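Local coordinates for phosphoribulokinase 1 (Rhodobacter sphaeroides, PDB 1A7J), which catalyses the ATP-dependent phosphorylation of D-ribulose 5-phosphate to D-ribulose 1,5-bisphosphate in the Calvin cycle, at residues F25-R30 and K267-M272; I158-I163 and R208-D213; P197-S200 and I204-Q207; I233-R236 and G240-F243; S253-S256 and S260-V263. All blocks are in the same frame, centred on the assembly; numbering follows the deposited sequence.

Contact 1 (F25-R30 and K267-M272); sequences FDQIFR and KLDLAM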
# COMPACT_ATOMS: atom_id res chain seq x y z
N PHE A 25 -11.69 -4.67 0.91
CA PHE A 25 -11.35 -5.98 1.45
C PHE A 25 -12.28 -6.37 2.60
O PHE A 25 -12.86 -7.45 2.60
CB PHE A 25 -9.89 -6.01 1.86
CG PHE A 25 -8.95 -6.24 0.72
CD1 PHE A 25 -8.75 -7.51 0.23
CD2 PHE A 25 -8.28 -5.17 0.12
CE1 PHE A 25 -7.88 -7.73 -0.83
CE2 PHE A 25 -7.41 -5.38 -0.95
CZ PHE A 25 -7.21 -6.66 -1.42
N ASP A 26 -12.56 -5.41 3.48
CA ASP A 26 -13.53 -5.61 4.55
C ASP A 26 -14.82 -6.19 3.96
O ASP A 26 -15.20 -7.30 4.31
CB ASP A 26 -13.83 -4.28 5.26
CG ASP A 26 -12.70 -3.82 6.19
OD1 ASP A 26 -11.86 -4.67 6.56
OD2 ASP A 26 -12.68 -2.63 6.59
N GLN A 27 -15.35 -5.51 2.95
CA GLN A 27 -16.56 -5.91 2.22
C GLN A 27 -16.49 -7.35 1.72
O GLN A 27 -17.51 -8.02 1.58
CB GLN A 27 -16.79 -4.98 1.01
CG GLN A 27 -17.62 -3.73 1.29
CD GLN A 27 -17.63 -2.73 0.12
OE1 GLN A 27 -18.46 -2.82 -0.78
NE2 GLN A 27 -16.74 -1.76 0.17
N ILE A 28 -15.29 -7.83 1.43
CA ILE A 28 -15.13 -9.17 0.90
C ILE A 28 -14.95 -10.20 2.02
O ILE A 28 -15.58 -11.25 1.99
CB ILE A 28 -13.95 -9.22 -0.09
CG1 ILE A 28 -14.24 -8.31 -1.28
CG2 ILE A 28 -13.75 -10.61 -0.62
CD1 ILE A 28 -12.98 -7.83 -1.89
N PHE A 29 -14.12 -9.89 3.01
CA PHE A 29 -13.96 -10.78 4.16
C PHE A 29 -15.28 -10.93 4.92
O PHE A 29 -15.49 -11.91 5.61
CB PHE A 29 -12.91 -10.24 5.12
CG PHE A 29 -11.59 -9.96 4.49
CD1 PHE A 29 -11.16 -10.70 3.41
CD2 PHE A 29 -10.76 -8.98 5.01
CE1 PHE A 29 -9.91 -10.47 2.86
CE2 PHE A 29 -9.53 -8.74 4.48
CZ PHE A 29 -9.09 -9.49 3.40
N ARG A 30 -16.12 -9.91 4.85
CA ARG A 30 -17.44 -9.96 5.49
C ARG A 30 -18.38 -10.76 4.60
O ARG A 30 -19.12 -11.63 5.08
CB ARG A 30 -17.98 -8.55 5.67
CG ARG A 30 -19.39 -8.49 6.21
CD ARG A 30 -20.11 -7.27 5.68
NE ARG A 30 -21.25 -7.65 4.86
CZ ARG A 30 -21.33 -7.46 3.55
NH1 ARG A 30 -20.38 -6.78 2.92
NH2 ARG A 30 -22.38 -7.92 2.87
N LYS A 267 -14.96 3.18 -10.69
CA LYS A 267 -15.35 1.77 -10.65
C LYS A 267 -14.26 0.84 -10.12
O LYS A 267 -14.33 -0.37 -10.29
CB LYS A 267 -15.76 1.28 -12.04
CG LYS A 267 -17.24 0.91 -12.16
CD LYS A 267 -17.86 1.61 -13.34
CE LYS A 267 -19.36 1.32 -13.40
NZ LYS A 267 -20.12 2.08 -12.39
N LEU A 268 -13.27 1.40 -9.43
CA LEU A 268 -12.28 0.60 -8.74
C LEU A 268 -12.89 -0.39 -7.74
O LEU A 268 -12.61 -1.59 -7.77
CB LEU A 268 -11.31 1.54 -8.02
CG LEU A 268 -10.11 0.91 -7.31
CD1 LEU A 268 -9.33 0.03 -8.26
CD2 LEU A 268 -9.22 2.01 -6.74
N ASP A 269 -13.68 0.14 -6.80
CA ASP A 269 -14.32 -0.69 -5.79
C ASP A 269 -15.03 -1.92 -6.38
O ASP A 269 -14.98 -2.99 -5.78
CB ASP A 269 -15.31 0.15 -4.97
CG ASP A 269 -16.14 -0.70 -4.01
OD1 ASP A 269 -15.62 -1.04 -2.93
OD2 ASP A 269 -17.30 -1.03 -4.34
N LEU A 270 -15.69 -1.79 -7.53
CA LEU A 270 -16.36 -2.95 -8.15
C LEU A 270 -15.42 -3.93 -8.88
O LEU A 270 -15.69 -5.13 -8.95
CB LEU A 270 -17.43 -2.47 -9.13
CG LEU A 270 -18.36 -3.50 -9.77
CD1 LEU A 270 -19.09 -4.30 -8.71
CD2 LEU A 270 -19.36 -2.79 -10.63
N ALA A 271 -14.37 -3.39 -9.51
CA ALA A 271 -13.33 -4.19 -10.14
C ALA A 271 -12.48 -4.96 -9.13
O ALA A 271 -12.19 -6.14 -9.30
CB ALA A 271 -12.47 -3.32 -10.98
N MET A 272 -12.19 -4.34 -8.00
CA MET A 272 -11.61 -5.09 -6.90
C MET A 272 -12.51 -6.22 -6.38
O MET A 272 -12.08 -7.35 -6.28
CB MET A 272 -11.17 -4.15 -5.78
CG MET A 272 -10.09 -3.21 -6.24
SD MET A 272 -9.37 -2.26 -4.94
CE MET A 272 -8.89 -3.50 -3.94
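Phe25 and Met272 meet where two helices of the P-loop kinase fold run over the same face of the central sheet: helix 21-32, which directly follows the predicted ATP-binding segment, and the C-terminal helix 268-284. This is the packed half of the contact. The two side chains cross at roughly a right angle, and the touching is done by the thioether methyl of Met272, whose CE lies 3.8 Å from Phe25 CE2. The Met272 chain runs extended as far as the sulfur and then bends at its last torsion (chi3 56°), which turns CE toward the ring. Underneath, Phe25 rests on Ile8 and Val10 and Met272 on Phe206, so both helices are seated on strands of the sheet.

The other half is looser, polar and partly exposed. Gln27 and Asp269 reach for each other from opposite directions, with the amide and carboxylate planes only 22° apart, yet the bond they make is weak and bent at the hydrogen (131°). Asp269 OD1 also takes a hydrogen bond from Thr24 OG1, and the Asp269 side chain comes within about 5 Å of that of Thr20 in the predicted ATP site. The amide of Gln27 has a second weak acceptor in His23 O, and its NE2 stands 3.4 Å from Asp269 OD1.

Contact 2 (I158-I163 and R208-D213); sequences INLEWI and RVPVVD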
# COMPACT_ATOMS: atom_id res chain seq x y z
N ILE A 158 3.26 9.01 -11.01
CA ILE A 158 4.09 9.84 -10.16
C ILE A 158 3.53 11.24 -10.01
O ILE A 158 3.19 11.64 -8.91
CB ILE A 158 5.52 9.90 -10.69
CG1 ILE A 158 6.15 8.50 -10.65
CG2 ILE A 158 6.34 10.84 -9.85
CD1 ILE A 158 7.43 8.38 -11.39
N ASN A 159 3.17 11.85 -11.13
CA ASN A 159 2.48 13.13 -11.14
C ASN A 159 1.39 13.21 -10.09
O ASN A 159 1.25 14.23 -9.46
CB ASN A 159 1.80 13.38 -12.47
CG ASN A 159 2.76 13.57 -13.58
OD1 ASN A 159 3.22 12.61 -14.16
ND2 ASN A 159 2.92 14.80 -14.00
N LEU A 160 0.55 12.19 -9.98
CA LEU A 160 -0.55 12.21 -9.01
C LEU A 160 -0.14 11.91 -7.55
O LEU A 160 -0.82 12.36 -6.62
CB LEU A 160 -1.66 11.26 -9.47
CG LEU A 160 -2.92 10.96 -8.64
CD1 LEU A 160 -3.82 12.18 -8.59
CD2 LEU A 160 -3.67 9.78 -9.26
N GLU A 161 1.00 11.25 -7.33
CA GLU A 161 1.49 11.02 -5.97
C GLU A 161 1.91 12.36 -5.39
O GLU A 161 1.43 12.72 -4.33
CB GLU A 161 2.67 10.05 -5.97
CG GLU A 161 2.91 9.33 -4.63
CD GLU A 161 3.95 10.04 -3.76
OE1 GLU A 161 5.02 10.44 -4.29
OE2 GLU A 161 3.70 10.22 -2.54
N TRP A 162 2.63 13.16 -6.17
CA TRP A 162 3.04 14.49 -5.74
C TRP A 162 1.86 15.39 -5.38
O TRP A 162 1.91 16.08 -4.39
CB TRP A 162 3.84 15.20 -6.81
CG TRP A 162 5.06 14.51 -7.23
CD1 TRP A 162 5.62 13.39 -6.67
CD2 TRP A 162 5.98 14.97 -8.21
NE1 TRP A 162 6.86 13.16 -7.22
CE2 TRP A 162 7.11 14.11 -8.16
CE3 TRP A 162 5.98 16.06 -9.08
CZ2 TRP A 162 8.22 14.31 -8.95
CZ3 TRP A 162 7.09 16.26 -9.87
CH2 TRP A 162 8.21 15.39 -9.80
N ILE A 163 0.87 15.48 -6.25
CA ILE A 163 -0.33 16.25 -5.94
C ILE A 163 -0.93 15.72 -4.67
O ILE A 163 -1.38 16.48 -3.84
CB ILE A 163 -1.39 16.10 -7.05
CG1 ILE A 163 -0.89 16.76 -8.33
CG2 ILE A 163 -2.74 16.71 -6.62
CD1 ILE A 163 -1.28 16.03 -9.63
N ARG A 208 -3.44 4.11 -10.80
CA ARG A 208 -4.39 5.20 -10.88
C ARG A 208 -3.83 6.29 -11.76
O ARG A 208 -2.83 6.90 -11.43
CB ARG A 208 -4.69 5.72 -9.48
CG ARG A 208 -5.76 6.79 -9.44
CD ARG A 208 -6.80 6.53 -8.35
NE ARG A 208 -8.17 6.59 -8.88
CZ ARG A 208 -9.24 6.05 -8.28
NH1 ARG A 208 -9.17 5.64 -7.02
NH2 ARG A 208 -10.39 5.98 -8.91
N VAL A 209 -4.46 6.52 -12.90
CA VAL A 209 -3.94 7.43 -13.92
C VAL A 209 -4.93 8.56 -14.16
O VAL A 209 -6.02 8.30 -14.68
CB VAL A 209 -3.81 6.71 -15.24
CG1 VAL A 209 -2.82 7.39 -16.10
CG2 VAL A 209 -3.45 5.29 -15.03
N PRO A 210 -4.56 9.84 -13.93
CA PRO A 210 -5.57 10.86 -14.13
C PRO A 210 -5.74 11.15 -15.60
O PRO A 210 -4.76 11.36 -16.31
CB PRO A 210 -5.01 12.07 -13.41
CG PRO A 210 -4.13 11.53 -12.45
CD PRO A 210 -3.46 10.39 -13.14
N VAL A 211 -6.97 11.39 -16.00
CA VAL A 211 -7.21 11.76 -17.36
C VAL A 211 -7.56 13.25 -17.35
O VAL A 211 -8.29 13.76 -18.20
CB VAL A 211 -8.31 10.85 -17.93
CG1 VAL A 211 -9.67 11.40 -17.66
CG2 VAL A 211 -8.08 10.64 -19.36
N VAL A 212 -6.97 13.95 -16.38
CA VAL A 212 -6.88 15.40 -16.45
C VAL A 212 -5.44 15.86 -16.31
O VAL A 212 -4.55 15.08 -15.97
CB VAL A 212 -7.69 16.05 -15.36
CG1 VAL A 212 -9.11 15.63 -15.48
CG2 VAL A 212 -7.13 15.69 -14.01
N ASP A 213 -5.24 17.17 -16.45
CA ASP A 213 -3.91 17.71 -16.66
C ASP A 213 -3.13 17.74 -15.37
O ASP A 213 -3.34 18.62 -14.54
CB ASP A 213 -4.02 19.11 -17.23
CG ASP A 213 -2.70 19.69 -17.60
OD1 ASP A 213 -1.71 18.95 -17.59
OD2 ASP A 213 -2.65 20.89 -17.94
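Leu160, in the first turn of helix 158-168, presses its branched end against Arg208 and Pro210, two residues whose side chains leave the same side of strand 204-210; Val209 between them turns the other way. The leucine torsions decide what touches. With CG opposite the backbone N (chi1 176°) and chi2 at 69°, CD2 is carried to the strand and fits between its two neighbours, 3.7 Å from Arg208 CG and 3.7 Å from Pro210 CG. The other branch also meets the proline, with Leu160 CD1 3.9 Å from Pro210 CG, and Leu160 CB is at 3.9 Å from the same atom. Pro210 CG thus touches both branches of the leucine and its CB.

The helix begins straight after strand 150-156 of the mixed sheet of this P-loop kinase, and strand 204-210 runs parallel beside that strand, so Leu160 packs the start of the helix onto the neighbouring strand. Arg208 offers only its aliphatic root here. Its chain bends at both chi2 and chi3, taking the guanidinium group away from the leucine: NE bonds Ser229 OG, and the side chain passes about 5 Å from that of Thr20 in the predicted ATP site. On another side of the helix, Glu161 forms a salt bridge with Arg187, and Lys165 follows one turn farther on; Arg187 and Lys165 both belong to the catalytic site.

Contact 3 (P197-S200 and I204-Q207); sequences PQFS and INFQ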
# COMPACT_ATOMS: atom_id res chain seq x y z
N PRO A 197 10.67 -0.60 -7.26
CA PRO A 197 11.01 -1.98 -7.57
C PRO A 197 9.94 -2.96 -7.13
O PRO A 197 9.86 -4.08 -7.64
CB PRO A 197 12.30 -2.24 -6.81
CG PRO A 197 12.85 -0.90 -6.48
CD PRO A 197 11.65 -0.01 -6.32
N GLN A 198 9.17 -2.56 -6.13
CA GLN A 198 8.17 -3.43 -5.51
C GLN A 198 7.05 -3.79 -6.47
O GLN A 198 6.35 -4.78 -6.27
CB GLN A 198 7.60 -2.75 -4.28
CG GLN A 198 8.60 -2.51 -3.18
CD GLN A 198 7.92 -2.09 -1.93
OE1 GLN A 198 6.79 -2.48 -1.67
NE2 GLN A 198 8.58 -1.25 -1.15
N PHE A 199 6.84 -2.95 -7.48
CA PHE A 199 5.76 -3.14 -8.44
C PHE A 199 6.15 -4.14 -9.53
O PHE A 199 5.45 -4.28 -10.53
CB PHE A 199 5.35 -1.78 -9.05
CG PHE A 199 4.96 -0.75 -8.02
CD1 PHE A 199 4.04 -1.06 -7.02
CD2 PHE A 199 5.65 0.46 -7.95
CE1 PHE A 199 3.86 -0.21 -5.93
CE2 PHE A 199 5.47 1.32 -6.88
CZ PHE A 199 4.58 0.98 -5.86
N SER A 200 7.25 -4.86 -9.32
CA SER A 200 7.58 -6.01 -10.14
C SER A 200 7.51 -7.27 -9.31
O SER A 200 7.79 -8.35 -9.82
CB SER A 200 8.97 -5.87 -10.72
OG SER A 200 9.22 -4.55 -11.15
N ILE A 204 -0.84 -8.46 -8.93
CA ILE A 204 -1.78 -7.63 -9.69
C ILE A 204 -1.52 -6.18 -9.34
O ILE A 204 -1.48 -5.85 -8.17
CB ILE A 204 -3.23 -7.95 -9.33
CG1 ILE A 204 -3.51 -9.43 -9.59
CG2 ILE A 204 -4.17 -7.12 -10.17
CD1 ILE A 204 -4.97 -9.79 -9.56
N ASN A 205 -1.30 -5.33 -10.34
CA ASN A 205 -1.19 -3.90 -10.06
C ASN A 205 -2.46 -3.20 -10.47
O ASN A 205 -3.00 -3.47 -11.52
CB ASN A 205 -0.04 -3.28 -10.83
CG ASN A 205 1.31 -3.73 -10.35
OD1 ASN A 205 1.51 -3.95 -9.16
ND2 ASN A 205 2.27 -3.76 -11.25
N PHE A 206 -2.92 -2.29 -9.63
CA PHE A 206 -3.93 -1.31 -9.98
C PHE A 206 -3.26 0.06 -10.07
O PHE A 206 -2.77 0.55 -9.07
CB PHE A 206 -4.99 -1.31 -8.88
CG PHE A 206 -5.79 -2.60 -8.79
CD1 PHE A 206 -5.25 -3.73 -8.19
CD2 PHE A 206 -7.09 -2.66 -9.28
CE1 PHE A 206 -6.00 -4.88 -8.08
CE2 PHE A 206 -7.84 -3.80 -9.16
CZ PHE A 206 -7.29 -4.91 -8.57
N GLN A 207 -3.17 0.67 -11.25
CA GLN A 207 -2.46 1.96 -11.37
C GLN A 207 -3.40 3.12 -11.68
O GLN A 207 -4.08 3.09 -12.68
CB GLN A 207 -1.37 1.91 -12.45
CG GLN A 207 -0.40 3.09 -12.35
CD GLN A 207 0.53 3.19 -13.53
OE1 GLN A 207 0.28 2.63 -14.59
NE2 GLN A 207 1.61 3.93 -13.35
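Asn205 points its side chain from strand 204-210 at the main-chain carbonyl of Phe199, in the connection that leads from helix 180-195 back into the sheet. The amide stands beside the Phe199 side chain, with its nitrogen aimed at that main-chain carbonyl. Asn205 ND2 lies 3.3 Å from Phe199 O; the N-H points almost straight at the oxygen (174°), but the length makes the bond a weak one. The amide oxygen is turned toward the ring and approaches it obliquely, with Asn205 OD1 4.4 Å from Phe199 CD1. Side chain to side chain the two are not tight: Phe199 CB and Asn205 ND2 are 4.3 Å apart.

Placing CG beside its own backbone N (chi1 -69°) swings the Asn205 amide across to the 197-200 turn, a short 3-10 segment closed by the bond from Ser200 N to Pro197 O. The Phe199 ring leans on Val155 of strand 150-156, and the side chain comes about 4 Å from Gly12, where the predicted ATP-binding loop of this P-loop kinase begins.

The stronger polar partner of Asn205 is Thr202, whose OG1 bonds OD1. Both ends of the amide are used, the oxygen by a hydroxyl within the connection and the nitrogen by a carbonyl before it, a pairing consistent with the modelled amide orientation; it ties the turn to the strand through neutral groups, one bond being weak.

Contact 4 (I233-R236 and G240-F243); sequences IRFR and GIDF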
# COMPACT_ATOMS: atom_id res chain seq x y z
N ILE A 233 -5.49 -2.17 -14.61
CA ILE A 233 -5.31 -3.33 -13.76
C ILE A 233 -4.55 -4.36 -14.55
O ILE A 233 -5.06 -4.89 -15.51
CB ILE A 233 -6.64 -3.92 -13.31
CG1 ILE A 233 -7.53 -2.81 -12.79
CG2 ILE A 233 -6.41 -4.90 -12.20
CD1 ILE A 233 -8.99 -3.18 -12.82
N ARG A 234 -3.25 -4.48 -14.28
CA ARG A 234 -2.43 -5.47 -14.95
C ARG A 234 -2.17 -6.71 -14.11
O ARG A 234 -1.70 -6.59 -12.98
CB ARG A 234 -1.10 -4.86 -15.36
CG ARG A 234 -0.49 -5.62 -16.49
CD ARG A 234 0.98 -5.40 -16.62
NE ARG A 234 1.65 -5.82 -15.42
CZ ARG A 234 2.73 -6.58 -15.40
NH1 ARG A 234 3.39 -6.87 -16.51
NH2 ARG A 234 3.17 -6.98 -14.22
N PHE A 235 -2.45 -7.88 -14.68
CA PHE A 235 -2.15 -9.17 -14.07
C PHE A 235 -0.78 -9.70 -14.49
O PHE A 235 -0.57 -10.02 -15.66
CB PHE A 235 -3.21 -10.22 -14.42
CG PHE A 235 -4.60 -9.84 -14.01
CD1 PHE A 235 -5.24 -8.75 -14.57
CD2 PHE A 235 -5.26 -10.57 -13.03
CE1 PHE A 235 -6.52 -8.37 -14.17
CE2 PHE A 235 -6.55 -10.19 -12.61
CZ PHE A 235 -7.16 -9.10 -13.18
N ARG A 236 0.10 -9.92 -13.51
CA ARG A 236 1.38 -10.62 -13.71
C ARG A 236 1.19 -11.82 -14.64
O ARG A 236 1.94 -12.01 -15.58
CB ARG A 236 1.93 -11.12 -12.36
CG ARG A 236 3.47 -11.10 -12.21
CD ARG A 236 4.06 -12.32 -11.42
NE ARG A 236 3.56 -12.52 -10.04
CZ ARG A 236 4.30 -12.44 -8.93
NH1 ARG A 236 5.47 -11.80 -8.95
NH2 ARG A 236 3.84 -12.91 -7.78
N GLY A 240 -6.56 -18.01 -16.46
CA GLY A 240 -7.74 -18.23 -15.64
C GLY A 240 -8.64 -17.02 -15.65
O GLY A 240 -9.86 -17.15 -15.45
N ILE A 241 -8.06 -15.85 -15.92
CA ILE A 241 -8.75 -14.58 -15.85
C ILE A 241 -9.65 -14.43 -17.05
O ILE A 241 -9.23 -14.59 -18.17
CB ILE A 241 -7.75 -13.42 -15.86
CG1 ILE A 241 -6.70 -13.62 -14.76
CG2 ILE A 241 -8.50 -12.11 -15.65
CD1 ILE A 241 -7.26 -13.49 -13.37
N ASP A 242 -10.88 -14.05 -16.82
CA ASP A 242 -11.88 -14.05 -17.85
C ASP A 242 -12.21 -12.59 -18.17
O ASP A 242 -13.06 -11.99 -17.54
CB ASP A 242 -13.10 -14.80 -17.32
CG ASP A 242 -14.06 -15.20 -18.38
OD1 ASP A 242 -14.06 -14.59 -19.47
OD2 ASP A 242 -14.91 -16.07 -18.08
N PHE A 243 -11.44 -12.01 -19.08
CA PHE A 243 -11.52 -10.59 -19.33
C PHE A 243 -12.82 -10.13 -19.95
O PHE A 243 -13.19 -8.96 -19.83
CB PHE A 243 -10.34 -10.16 -20.18
CG PHE A 243 -9.04 -10.15 -19.47
CD1 PHE A 243 -8.82 -9.31 -18.39
CD2 PHE A 243 -8.03 -11.01 -19.85
CE1 PHE A 243 -7.61 -9.32 -17.69
CE2 PHE A 243 -6.80 -11.03 -19.15
CZ PHE A 243 -6.60 -10.19 -18.07
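The ring of Phe235 is met on one face by both Ile241 and Phe243. Ile241 gives the closer touch, its CD1 3.5 Å from Phe235 CE2, while its other branch makes a CH-pi contact: Ile241 CG2 stands 4.2 Å from the ring centroid and 18° off the normal. Phe243 directs its edge at the same face in an offset T-shaped pair, centroids 5.6 Å apart and planes at 83°, with CE1 leading. Because the rings are nearly perpendicular, Ile241 CG2 sits in the corner between them and lies over one face of Phe243 near its rim, 3.5 Å above the plane.

What places the groups is the short connection after strand 229-235. Chi1 of Ile241 (-53°) sends CG1 and CG2 toward the Phe235 ring, and the bend at the next torsion brings CD1 to it. Asp242 takes the N-cap position, and Phe243 starts helix 243-249, turned so that its ring edge reaches Phe235.

Farther out, Phe235 packs on Ile204 of strand 204-210 and on Ile275 of helix 268-284, and Phe243 on Pro238. The cluster, away from the annotated sites, thus joins the end of strand 229-235 to the start of helix 243-249, with helix 268-284 and strand 204-210 alongside.

Contact 5 (S253-S256 and S260-V263); sequences SWMS and SIVV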
# COMPACT_ATOMS: atom_id res chain seq x y z
N SER A 253 -15.19 -0.38 -19.52
CA SER A 253 -13.84 -0.88 -19.56
C SER A 253 -13.48 -1.42 -20.93
O SER A 253 -14.35 -1.75 -21.73
CB SER A 253 -13.69 -1.97 -18.53
OG SER A 253 -14.61 -2.99 -18.81
N TRP A 254 -12.19 -1.42 -21.22
CA TRP A 254 -11.64 -1.98 -22.45
C TRP A 254 -10.26 -2.52 -22.14
O TRP A 254 -9.74 -2.30 -21.04
CB TRP A 254 -11.53 -0.91 -23.51
CG TRP A 254 -10.39 0.03 -23.30
CD1 TRP A 254 -9.19 0.02 -23.94
CD2 TRP A 254 -10.44 1.25 -22.55
NE1 TRP A 254 -8.50 1.17 -23.69
CE2 TRP A 254 -9.24 1.94 -22.83
CE3 TRP A 254 -11.38 1.84 -21.71
CZ2 TRP A 254 -8.97 3.20 -22.29
CZ3 TRP A 254 -11.11 3.08 -21.19
CH2 TRP A 254 -9.92 3.75 -21.48
N MET A 255 -9.66 -3.21 -23.10
CA MET A 255 -8.37 -3.84 -22.89
C MET A 255 -7.32 -3.02 -23.59
O MET A 255 -7.56 -2.55 -24.70
CB MET A 255 -8.35 -5.26 -23.46
CG MET A 255 -9.42 -6.21 -22.92
SD MET A 255 -9.17 -6.86 -21.23
CE MET A 255 -7.45 -7.18 -21.27
N SER A 256 -6.19 -2.80 -22.93
CA SER A 256 -5.10 -2.11 -23.58
C SER A 256 -3.98 -3.04 -24.04
O SER A 256 -3.27 -2.73 -25.01
CB SER A 256 -4.53 -0.98 -22.70
OG SER A 256 -4.75 -1.15 -21.32
N SER A 260 -3.94 -6.57 -19.48
CA SER A 260 -4.38 -5.49 -18.61
C SER A 260 -5.69 -4.83 -19.00
O SER A 260 -5.96 -4.65 -20.17
CB SER A 260 -3.27 -4.44 -18.45
OG SER A 260 -3.02 -3.73 -19.63
N ILE A 261 -6.54 -4.58 -18.03
CA ILE A 261 -7.84 -3.99 -18.31
C ILE A 261 -7.83 -2.55 -17.80
O ILE A 261 -7.27 -2.28 -16.73
CB ILE A 261 -8.96 -4.81 -17.61
CG1 ILE A 261 -10.35 -4.29 -18.00
CG2 ILE A 261 -8.76 -4.78 -16.14
CD1 ILE A 261 -11.52 -5.23 -17.66
N VAL A 262 -8.30 -1.61 -18.63
CA VAL A 262 -8.50 -0.24 -18.15
C VAL A 262 -9.94 -0.02 -17.72
O VAL A 262 -10.87 -0.36 -18.43
CB VAL A 262 -8.10 0.80 -19.21
CG1 VAL A 262 -8.14 2.18 -18.61
CG2 VAL A 262 -6.72 0.50 -19.74
N VAL A 263 -10.13 0.61 -16.57
CA VAL A 263 -11.41 0.63 -15.92
C VAL A 263 -11.67 2.06 -15.43
O VAL A 263 -10.80 2.65 -14.82
CB VAL A 263 -11.34 -0.39 -14.77
CG1 VAL A 263 -11.77 0.18 -13.45
CG2 VAL A 263 -12.17 -1.61 -15.12
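Trp254 and Val262 exchange the two firm backbone bonds of this antiparallel pairing. Val262 N lies 2.9 Å from Trp254 O, almost in line with the carbonyl, and Trp254 N lies 3.3 Å from Val262 O in the plane of that carbonyl. A third, weak bond joins Ser256 N to Ser260 O at 3.3 Å toward the turn. Between them, Met255 and Ile261 form the non-hydrogen-bonded pair, their CA atoms 4.6 Å apart.

Side chains alternate between the two faces. On one, the indole lays one face over Val262: Val262 CB stands 3.9 Å above the centre of the six-membered ring, 7° off its normal, and Trp254 CH2 meets Val262 CG1 at 3.7 Å. CG of Trp254 stands between the backbone N and the carbonyl carbon (chi1 76°), which lays the indole over the neighbouring strand. On the other face, Met255 crosses Ile261 more loosely, with SD nearest CB, and Phe243 and Leu246 of helix 243-249 pack against this side. Ser253 is fixed by its hydroxyl to Ile250 O.

This is a beta hairpin, with strand 254-257 the outermost strand of the mixed sheet within this chain and strand 260-264 linking it to strand 229-235.

Four of the contacts use strands of the single mixed sheet, and contact 1 lies on the helices packed over it. Contacts 2 and 3 share strand 204-210, their centres 16 Å apart. Contact 4 starts from strand 229-235 next to it, and contact 5 ends the sheet with strands 260-264 and 254-257; contacts 4 and 5 are closest, at 10 Å between centres. Along the chain, contact 3 falls within the span of contact 2, then contacts 4 and 5 follow, and contact 1 encloses them all. Its helix 268-284 touches residues of contacts 2, 3 and 4, so the C-terminal end packs the antiparallel half of the sheet together with the helix after the predicted ATP-binding loop.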